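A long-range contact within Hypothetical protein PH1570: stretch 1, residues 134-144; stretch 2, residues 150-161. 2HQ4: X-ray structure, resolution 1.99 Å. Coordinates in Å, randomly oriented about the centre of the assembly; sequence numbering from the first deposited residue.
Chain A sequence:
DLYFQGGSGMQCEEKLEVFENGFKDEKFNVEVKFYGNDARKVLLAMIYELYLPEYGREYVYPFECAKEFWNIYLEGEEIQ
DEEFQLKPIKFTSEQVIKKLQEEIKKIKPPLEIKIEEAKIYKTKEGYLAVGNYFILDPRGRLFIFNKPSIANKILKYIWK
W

Stretch 1 134-144: FILDPRGRLFI
Stretch 2, residues 150-161: IANKILKYIWKW

Packing of a β-hairpin, residues 134-144, against the C-terminal segment 150-161 of the same chain, burying 583 Å² summed over both sides. Strand 134-136 and strand 141-144 pair in antiparallel fashion (Ile135 N to Phe143 O 3.0 Å, Phe143 N to Ile135 O 2.8 Å, Asp137 N to Arg141 O 2.9 Å) around a type I turn from Asp137 to Gly140, closed by Gly140 N to Asp137 O at 3.2 Å. Gly140 has phi/psi 82/27, where a CB would jam against the carbonyl O of Arg139. The helix that includes residues 151-154 runs roughly along strand 134-136: the N-to-C directions differ by 30° and the axes approach to 9.2 Å. The register is set by CA-CA distances of 7.1 Å for Ile135-Ala151, 8.2 Å for Phe143-Ile154 and 7.7 Å for Asp137-Ile158.

Ile135, Arg139 and Ile158 cover the most surface. Ile135 (phi/psi -137/131, chi1 m, chi2 t) points its CA-to-CB bond toward the helix, and its CD1 lies 4.1 Å from Ala151 CB, 3.9 Å from Ile154 CG2 and 4.0 Å from Leu155 CD2. The small Ala151 side chain is accompanied by its backbone, with Ala151 O 3.7 Å from Ile135 CD1. Ile154 (m, t) links the two strands, because the CG2 that meets Ile135 also sits over the face of Phe143 (chi1 m, chi2 -96°), 3.5 Å from the centroid of that ring and 2° off its normal, a nearly axial CH-pi contact. Strand alternation turns Phe134 and Ile144 away from this layer.

Ile158 (phi/psi -75/-10, chi1 p, chi2 t) continues the apolar surface beyond the helix. Its CG2 lies 3.7 Å from Phe143 CE2, approaching that ring obliquely, and 3.8 Å from Asp137 OD2. Asp137 (chi1 p) organises the turn: its OD1 accepts hydrogen bonds from Arg139 N at 2.7 Å and Arg141 N at 3.2 Å, while its OD2 forms a salt bridge with Arg141 NE at 2.8 Å. Arg141 (m, t, m, chi4 -168°) is thereby held with its NH2 2.7 Å from Ile158 O; the oxygen lies at the guanidinium edge, yet the angle is too poor for a hydrogen bond.

Arg139 (phi/psi -97/9; m, t, t, chi4 -161°) extends from the turn along the chain terminus. Its NH1 donates a weak hydrogen bond to Trp161 O (2.7 Å, 130°), an oxygen near the guanidinium plane, and Trp159 CA lies over one guanidinium face. Arg139 CD also comes within 3.7 Å of Ile158 O, so aliphatic and charged parts of the side chain both follow the terminal backbone. Trp159 (chi1 m, chi2 114°) starts with CA-to-CB directed away, but its indole comes back to the turn, presenting its edge to Pro138 with Trp159 CH2 3.6 Å from Pro138 CG.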

ATOM      1  N   PHE A 134       6.820   1.344   6.296  1.00 17.96           N
ATOM      2  CA  PHE A 134       5.383   1.373   6.529  1.00 17.39           C
ATOM      3  C   PHE A 134       4.754   2.729   6.278  1.00 17.07           C
ATOM      4  O   PHE A 134       5.429   3.772   6.288  1.00 18.17           O
ATOM      5  CB  PHE A 134       5.059   0.952   7.980  1.00 17.62           C
ATOM      6  CG  PHE A 134       5.545   1.932   9.004  1.00 18.86           C
ATOM      7  CD1 PHE A 134       4.718   2.969   9.465  1.00 22.70           C
ATOM      8  CD2 PHE A 134       6.834   1.829   9.512  1.00 21.84           C
ATOM      9  CE1 PHE A 134       5.170   3.874  10.436  1.00 23.64           C
ATOM     10  CE2 PHE A 134       7.308   2.756  10.486  1.00 20.06           C
ATOM     11  CZ  PHE A 134       6.479   3.750  10.942  1.00 22.36           C
ATOM     12  N   ILE A 135       3.436   2.701   6.064  1.00 16.20           N
ATOM     13  CA  ILE A 135       2.593   3.887   6.044  1.00 16.46           C
ATOM     14  C   ILE A 135       1.299   3.622   6.813  1.00 17.24           C
ATOM     15  O   ILE A 135       0.651   2.567   6.629  1.00 15.86           O
ATOM     16  CB  ILE A 135       2.203   4.299   4.617  1.00 17.47           C
ATOM     17  CG1 ILE A 135       3.422   4.837   3.854  1.00 15.41           C
ATOM     18  CG2 ILE A 135       1.016   5.372   4.604  1.00 14.83           C
ATOM     19  CD1 ILE A 135       3.096   4.922   2.362  1.00 14.77           C
ATOM     20  N   LEU A 136       0.951   4.550   7.705  1.00 16.48           N
ATOM     21  CA  LEU A 136      -0.354   4.485   8.348  1.00 18.07           C
ATOM     22  C   LEU A 136      -1.128   5.654   7.773  1.00 17.23           C
ATOM     23  O   LEU A 136      -0.696   6.800   7.924  1.00 17.62           O
ATOM     24  CB  LEU A 136      -0.226   4.669   9.878  1.00 18.41           C
ATOM     25  CG  LEU A 136      -1.585   4.812  10.631  1.00 19.31           C
ATOM     26  CD1 LEU A 136      -2.416   3.542  10.488  1.00 20.32           C
ATOM     27  CD2 LEU A 136      -1.367   5.113  12.123  1.00 19.35           C
ATOM     28  N   ASP A 137      -2.244   5.391   7.104  1.00 19.07           N
ATOM     29  CA  ASP A 137      -3.041   6.479   6.531  1.00 19.58           C
ATOM     30  C   ASP A 137      -4.290   6.763   7.374  1.00 20.20           C
ATOM     31  O   ASP A 137      -4.668   5.956   8.211  1.00 20.15           O
ATOM     32  CB  ASP A 137      -3.345   6.251   5.027  1.00 21.24           C
ATOM     33  CG  ASP A 137      -4.451   5.210   4.772  1.00 22.12           C
ATOM     34  OD1 ASP A 137      -5.352   5.005   5.620  1.00 23.22           O
ATOM     35  OD2 ASP A 137      -4.433   4.628   3.674  1.00 23.57           O
ATOM     36  N   PRO A 138      -4.869   7.959   7.216  1.00 20.18           N
ATOM     37  CA  PRO A 138      -6.035   8.288   7.991  1.00 21.44           C
ATOM     38  C   PRO A 138      -7.332   7.611   7.572  1.00 21.08           C
ATOM     39  O   PRO A 138      -8.360   7.907   8.161  1.00 21.83           O
ATOM     40  CB  PRO A 138      -6.121   9.819   7.858  1.00 21.33           C
ATOM     41  CG  PRO A 138      -5.506  10.113   6.570  1.00 21.24           C
ATOM     42  CD  PRO A 138      -4.428   9.080   6.367  1.00 20.53           C
ATOM     43  N   ARG A 139      -7.269   6.674   6.623  1.00 20.60           N
ATOM     44  CA  ARG A 139      -8.406   5.826   6.295  1.00 20.45           C
ATOM     45  C   ARG A 139      -8.338   4.499   6.985  1.00 21.06           C
ATOM     46  O   ARG A 139      -9.166   3.599   6.741  1.00 21.37           O
ATOM     47  CB  ARG A 139      -8.491   5.659   4.776  1.00 19.83           C
ATOM     48  CG  ARG A 139      -9.007   6.905   4.158  1.00 17.63           C
ATOM     49  CD  ARG A 139      -9.036   6.882   2.621  1.00 20.45           C
ATOM     50  NE  ARG A 139      -9.570   8.166   2.179  1.00 21.38           N
ATOM     51  CZ  ARG A 139     -10.075   8.395   0.968  1.00 24.33           C
ATOM     52  NH1 ARG A 139     -10.130   7.433   0.090  1.00 21.85           N
ATOM     53  NH2 ARG A 139     -10.563   9.577   0.666  1.00 22.86           N
ATOM     54  N   GLY A 140      -7.386   4.391   7.899  1.00 19.73           N
ATOM     55  CA  GLY A 140      -7.267   3.215   8.725  1.00 19.92           C
ATOM     56  C   GLY A 140      -6.560   2.009   8.144  1.00 20.31           C
ATOM     57  O   GLY A 140      -6.857   0.859   8.506  1.00 18.96           O
ATOM     58  N   ARG A 141      -5.646   2.276   7.214  1.00 20.87           N
ATOM     59  CA  ARG A 141      -4.916   1.218   6.526  1.00 20.39           C
ATOM     60  C   ARG A 141      -3.444   1.389   6.846  1.00 20.06           C
ATOM     61  O   ARG A 141      -2.909   2.530   6.838  1.00 20.87           O
ATOM     62  CB  ARG A 141      -5.138   1.348   5.025  1.00 21.35           C
ATOM     63  CG  ARG A 141      -6.626   1.377   4.714  1.00 22.25           C
ATOM     64  CD  ARG A 141      -6.871   1.602   3.289  1.00 23.35           C
ATOM     65  NE  ARG A 141      -6.477   2.924   2.794  1.00 21.44           N
ATOM     66  CZ  ARG A 141      -6.849   3.338   1.604  1.00 26.33           C
ATOM     67  NH1 ARG A 141      -7.609   2.525   0.884  1.00 32.83           N
ATOM     68  NH2 ARG A 141      -6.514   4.526   1.145  1.00 27.61           N
ATOM     69  N   LEU A 142      -2.816   0.270   7.156  1.00 18.20           N
ATOM     70  CA  LEU A 142      -1.397   0.217   7.420  1.00 18.31           C
ATOM     71  C   LEU A 142      -0.744  -0.639   6.321  1.00 17.86           C
ATOM     72  O   LEU A 142      -1.068  -1.857   6.159  1.00 16.91           O
ATOM     73  CB  LEU A 142      -1.166  -0.388   8.808  1.00 17.56           C
ATOM     74  CG  LEU A 142       0.318  -0.649   9.108  1.00 21.87           C
ATOM     75  CD1 LEU A 142       1.073   0.690   9.469  1.00 19.36           C
ATOM     76  CD2 LEU A 142       0.378  -1.630  10.221  1.00 22.91           C
ATOM     77  N   PHE A 143       0.142  -0.003   5.558  1.00 16.84           N
ATOM     78  CA  PHE A 143       0.897  -0.685   4.508  1.00 17.20           C
ATOM     79  C   PHE A 143       2.282  -1.020   5.045  1.00 17.37           C
ATOM     80  O   PHE A 143       2.864  -0.211   5.795  1.00 17.65           O
ATOM     81  CB  PHE A 143       1.082   0.256   3.334  1.00 17.13           C
ATOM     82  CG  PHE A 143      -0.202   0.693   2.695  1.00 18.79           C
ATOM     83  CD1 PHE A 143      -0.696   0.007   1.554  1.00 17.85           C
ATOM     84  CD2 PHE A 143      -0.905   1.801   3.201  1.00 18.09           C
ATOM     85  CE1 PHE A 143      -1.915   0.428   0.934  1.00 18.80           C
ATOM     86  CE2 PHE A 143      -2.106   2.222   2.622  1.00 18.85           C
ATOM     87  CZ  PHE A 143      -2.607   1.521   1.459  1.00 20.26           C
ATOM     88  N   ILE A 144       2.803  -2.193   4.722  1.00 17.53           N
ATOM     89  CA  ILE A 144       4.192  -2.518   5.087  1.00 18.29           C
ATOM     90  C   ILE A 144       4.823  -2.904   3.765  1.00 17.63           C
ATOM     91  O   ILE A 144       4.139  -3.505   2.906  1.00 17.12           O
ATOM     92  CB  ILE A 144       4.355  -3.586   6.225  1.00 18.80           C
ATOM     93  CG1 ILE A 144       3.761  -4.952   5.853  1.00 22.11           C
ATOM     94  CG2 ILE A 144       3.717  -3.058   7.614  1.00 19.73           C
ATOM     95  CD1 ILE A 144       4.130  -6.083   6.907  1.00 21.84           C
ATOM     96  N   ILE A 150       9.061   2.373  -1.989  1.00 16.60           N
ATOM     97  CA  ILE A 150       7.659   1.892  -2.234  1.00 17.08           C
ATOM     98  C   ILE A 150       6.645   2.917  -1.684  1.00 17.81           C
ATOM     99  O   ILE A 150       5.513   2.988  -2.153  1.00 17.54           O
ATOM    100  CB  ILE A 150       7.408   0.495  -1.622  1.00 17.31           C
ATOM    101  CG1 ILE A 150       8.435  -0.519  -2.121  1.00 18.87           C
ATOM    102  CG2 ILE A 150       5.895  -0.026  -1.870  1.00 15.13           C
ATOM    103  CD1 ILE A 150       8.802  -0.366  -3.493  1.00 19.99           C
ATOM    104  N   ALA A 151       7.045   3.717  -0.692  1.00 17.69           N
ATOM    105  CA  ALA A 151       6.128   4.715  -0.104  1.00 18.38           C
ATOM    106  C   ALA A 151       5.434   5.564  -1.166  1.00 17.92           C
ATOM    107  O   ALA A 151       4.237   5.716  -1.114  1.00 16.28           O
ATOM    108  CB  ALA A 151       6.834   5.648   0.932  1.00 17.72           C
ATOM    109  N   ASN A 152       6.188   6.116  -2.122  1.00 18.09           N
ATOM    110  CA  ASN A 152       5.585   7.001  -3.147  1.00 18.11           C
ATOM    111  C   ASN A 152       4.573   6.321  -4.052  1.00 16.99           C
ATOM    112  O   ASN A 152       3.644   6.970  -4.518  1.00 17.58           O
ATOM    113  CB  ASN A 152       6.657   7.701  -4.023  1.00 17.71           C
ATOM    114  CG  ASN A 152       7.707   8.455  -3.153  1.00 20.99           C
ATOM    115  OD1 ASN A 152       7.751   9.698  -3.136  1.00 23.69           O
ATOM    116  ND2 ASN A 152       8.504   7.699  -2.409  1.00 17.72           N
ATOM    117  N   LYS A 153       4.802   5.053  -4.329  1.00 17.88           N
ATOM    118  CA  LYS A 153       3.897   4.234  -5.143  1.00 19.06           C
ATOM    119  C   LYS A 153       2.524   4.103  -4.458  1.00 19.70           C
ATOM    120  O   LYS A 153       1.488   4.033  -5.143  1.00 20.02           O
ATOM    121  CB  LYS A 153       4.495   2.863  -5.346  1.00 18.58           C
ATOM    122  CG  LYS A 153       5.846   2.887  -6.155  1.00 21.16           C
ATOM    123  CD  LYS A 153       6.339   1.441  -6.346  1.00 21.38           C
ATOM    124  CE  LYS A 153       7.692   1.340  -7.118  1.00 22.01           C
ATOM    125  NZ  LYS A 153       7.975   2.464  -8.057  1.00 25.04           N
ATOM    126  N   ILE A 154       2.546   4.009  -3.132  1.00 18.37           N
ATOM    127  CA  ILE A 154       1.324   3.953  -2.292  1.00 18.79           C
ATOM    128  C   ILE A 154       0.685   5.305  -2.152  1.00 20.24           C
ATOM    129  O   ILE A 154      -0.539   5.441  -2.351  1.00 21.69           O
ATOM    130  CB  ILE A 154       1.614   3.321  -0.885  1.00 17.65           C
ATOM    131  CG1 ILE A 154       2.035   1.857  -1.022  1.00 15.79           C
ATOM    132  CG2 ILE A 154       0.382   3.379   0.076  1.00 17.95           C
ATOM    133  CD1 ILE A 154       2.828   1.351   0.203  1.00 15.81           C
ATOM    134  N   LEU A 155       1.496   6.318  -1.841  1.00 22.27           N
ATOM    135  CA  LEU A 155       1.008   7.654  -1.512  1.00 24.02           C
ATOM    136  C   LEU A 155       0.202   8.237  -2.667  1.00 26.19           C
ATOM    137  O   LEU A 155      -0.728   9.021  -2.442  1.00 25.70           O
ATOM    138  CB  LEU A 155       2.171   8.580  -1.162  1.00 24.26           C
ATOM    139  CG  LEU A 155       2.899   8.378   0.173  1.00 25.54           C
ATOM    140  CD1 LEU A 155       4.151   9.306   0.276  1.00 26.20           C
ATOM    141  CD2 LEU A 155       1.912   8.606   1.320  1.00 26.29           C
ATOM    142  N   LYS A 156       0.537   7.802  -3.886  1.00 26.98           N
ATOM    143  CA  LYS A 156      -0.127   8.286  -5.114  1.00 29.73           C
ATOM    144  C   LYS A 156      -1.632   7.909  -5.168  1.00 29.20           C
ATOM    145  O   LYS A 156      -2.442   8.613  -5.795  1.00 27.98           O
ATOM    146  CB  LYS A 156       0.612   7.733  -6.326  1.00 28.74           C
ATOM    147  CG  LYS A 156      -0.033   8.009  -7.665  1.00 34.14           C
ATOM    148  CD  LYS A 156       0.841   7.512  -8.826  1.00 33.82           C
ATOM    149  CE  LYS A 156       2.304   7.862  -8.611  1.00 38.59           C
ATOM    150  NZ  LYS A 156       3.106   7.422  -9.782  1.00 41.00           N
ATOM    151  N   TYR A 157      -1.992   6.822  -4.493  1.00 29.38           N
ATOM    152  CA  TYR A 157      -3.314   6.212  -4.676  1.00 30.82           C
ATOM    153  C   TYR A 157      -4.148   6.113  -3.417  1.00 31.44           C
ATOM    154  O   TYR A 157      -5.315   5.663  -3.478  1.00 30.63           O
ATOM    155  CB  TYR A 157      -3.184   4.820  -5.286  1.00 29.67           C
ATOM    156  CG  TYR A 157      -2.574   4.860  -6.658  1.00 30.24           C
ATOM    157  CD1 TYR A 157      -3.207   5.537  -7.698  1.00 28.71           C
ATOM    158  CD2 TYR A 157      -1.380   4.200  -6.922  1.00 28.36           C
ATOM    159  CE1 TYR A 157      -2.645   5.567  -8.976  1.00 30.27           C
ATOM    160  CE2 TYR A 157      -0.810   4.227  -8.192  1.00 30.57           C
ATOM    161  CZ  TYR A 157      -1.446   4.911  -9.197  1.00 28.92           C
ATOM    162  OH  TYR A 157      -0.878   4.925 -10.443  1.00 32.65           O
ATOM    163  N   ILE A 158      -3.598   6.535  -2.286  1.00 32.67           N
ATOM    164  CA  ILE A 158      -4.336   6.287  -1.024  1.00 34.37           C
ATOM    165  C   ILE A 158      -5.512   7.198  -0.818  1.00 35.71           C
ATOM    166  O   ILE A 158      -6.295   6.993   0.128  1.00 36.05           O
ATOM    167  CB  ILE A 158      -3.470   6.365   0.261  1.00 34.47           C
ATOM    168  CG1 ILE A 158      -2.770   7.730   0.376  1.00 34.47           C
ATOM    169  CG2 ILE A 158      -2.578   5.140   0.393  1.00 32.62           C
ATOM    170  CD1 ILE A 158      -2.020   7.903   1.728  1.00 33.92           C
ATOM    171  N   TRP A 159      -5.625   8.222  -1.659  1.00 38.00           N
ATOM    172  CA  TRP A 159      -6.725   9.189  -1.496  1.00 40.92           C
ATOM    173  C   TRP A 159      -7.897   8.857  -2.366  1.00 41.75           C
ATOM    174  O   TRP A 159      -8.970   9.417  -2.184  1.00 42.50           O
ATOM    175  CB  TRP A 159      -6.246  10.609  -1.769  1.00 41.42           C
ATOM    176  CG  TRP A 159      -5.168  10.951  -0.858  1.00 43.34           C
ATOM    177  CD1 TRP A 159      -3.867  11.196  -1.186  1.00 42.65           C
ATOM    178  CD2 TRP A 159      -5.253  11.029   0.580  1.00 43.25           C
ATOM    179  NE1 TRP A 159      -3.139  11.445  -0.046  1.00 44.16           N
ATOM    180  CE2 TRP A 159      -3.961  11.351   1.049  1.00 43.60           C
ATOM    181  CE3 TRP A 159      -6.298  10.875   1.509  1.00 43.89           C
ATOM    182  CZ2 TRP A 159      -3.675  11.512   2.417  1.00 43.04           C
ATOM    183  CZ3 TRP A 159      -6.018  11.035   2.878  1.00 43.57           C
ATOM    184  CH2 TRP A 159      -4.718  11.366   3.309  1.00 43.20           C
ATOM    185  N   LYS A 160      -7.668   7.968  -3.328  1.00 42.74           N
ATOM    186  CA  LYS A 160      -8.640   7.619  -4.346  1.00 44.46           C
ATOM    187  C   LYS A 160      -9.647   6.510  -3.967  1.00 45.18           C
ATOM    188  O   LYS A 160     -10.688   6.389  -4.622  1.00 45.56           O
ATOM    189  CB  LYS A 160      -7.924   7.232  -5.651  1.00 44.77           C
ATOM    190  CG  LYS A 160      -7.794   8.338  -6.681  1.00 47.34           C
ATOM    191  CD  LYS A 160      -8.256   7.814  -8.058  1.00 51.56           C
ATOM    192  CE  LYS A 160      -7.862   8.731  -9.230  1.00 52.50           C
ATOM    193  NZ  LYS A 160      -6.371   8.893  -9.344  1.00 51.91           N
ATOM    194  N   TRP A 161      -9.381   5.707  -2.931  1.00 45.98           N
ATOM    195  CA  TRP A 161     -10.231   4.509  -2.694  1.00 45.40           C
ATOM    196  C   TRP A 161     -10.528   4.030  -1.241  1.00 46.11           C
ATOM    197  O   TRP A 161     -10.404   4.773  -0.252  1.00 46.34           O
ATOM    198  CB  TRP A 161      -9.696   3.344  -3.558  1.00 44.67           C
ATOM    199  CG  TRP A 161      -9.789   3.604  -5.053  1.00 43.32           C
ATOM    200  CD1 TRP A 161     -10.940   3.716  -5.796  1.00 43.27           C
ATOM    201  CD2 TRP A 161      -8.705   3.774  -5.976  1.00 42.70           C
ATOM    202  NE1 TRP A 161     -10.638   3.952  -7.116  1.00 42.34           N
ATOM    203  CE2 TRP A 161      -9.274   3.995  -7.256  1.00 42.96           C
ATOM    204  CE3 TRP A 161      -7.309   3.770  -5.849  1.00 42.63           C
ATOM    205  CZ2 TRP A 161      -8.493   4.204  -8.400  1.00 42.99           C
ATOM    206  CZ3 TRP A 161      -6.536   3.988  -6.983  1.00 42.14           C
ATOM    207  CH2 TRP A 161      -7.129   4.193  -8.243  1.00 42.35           C
TER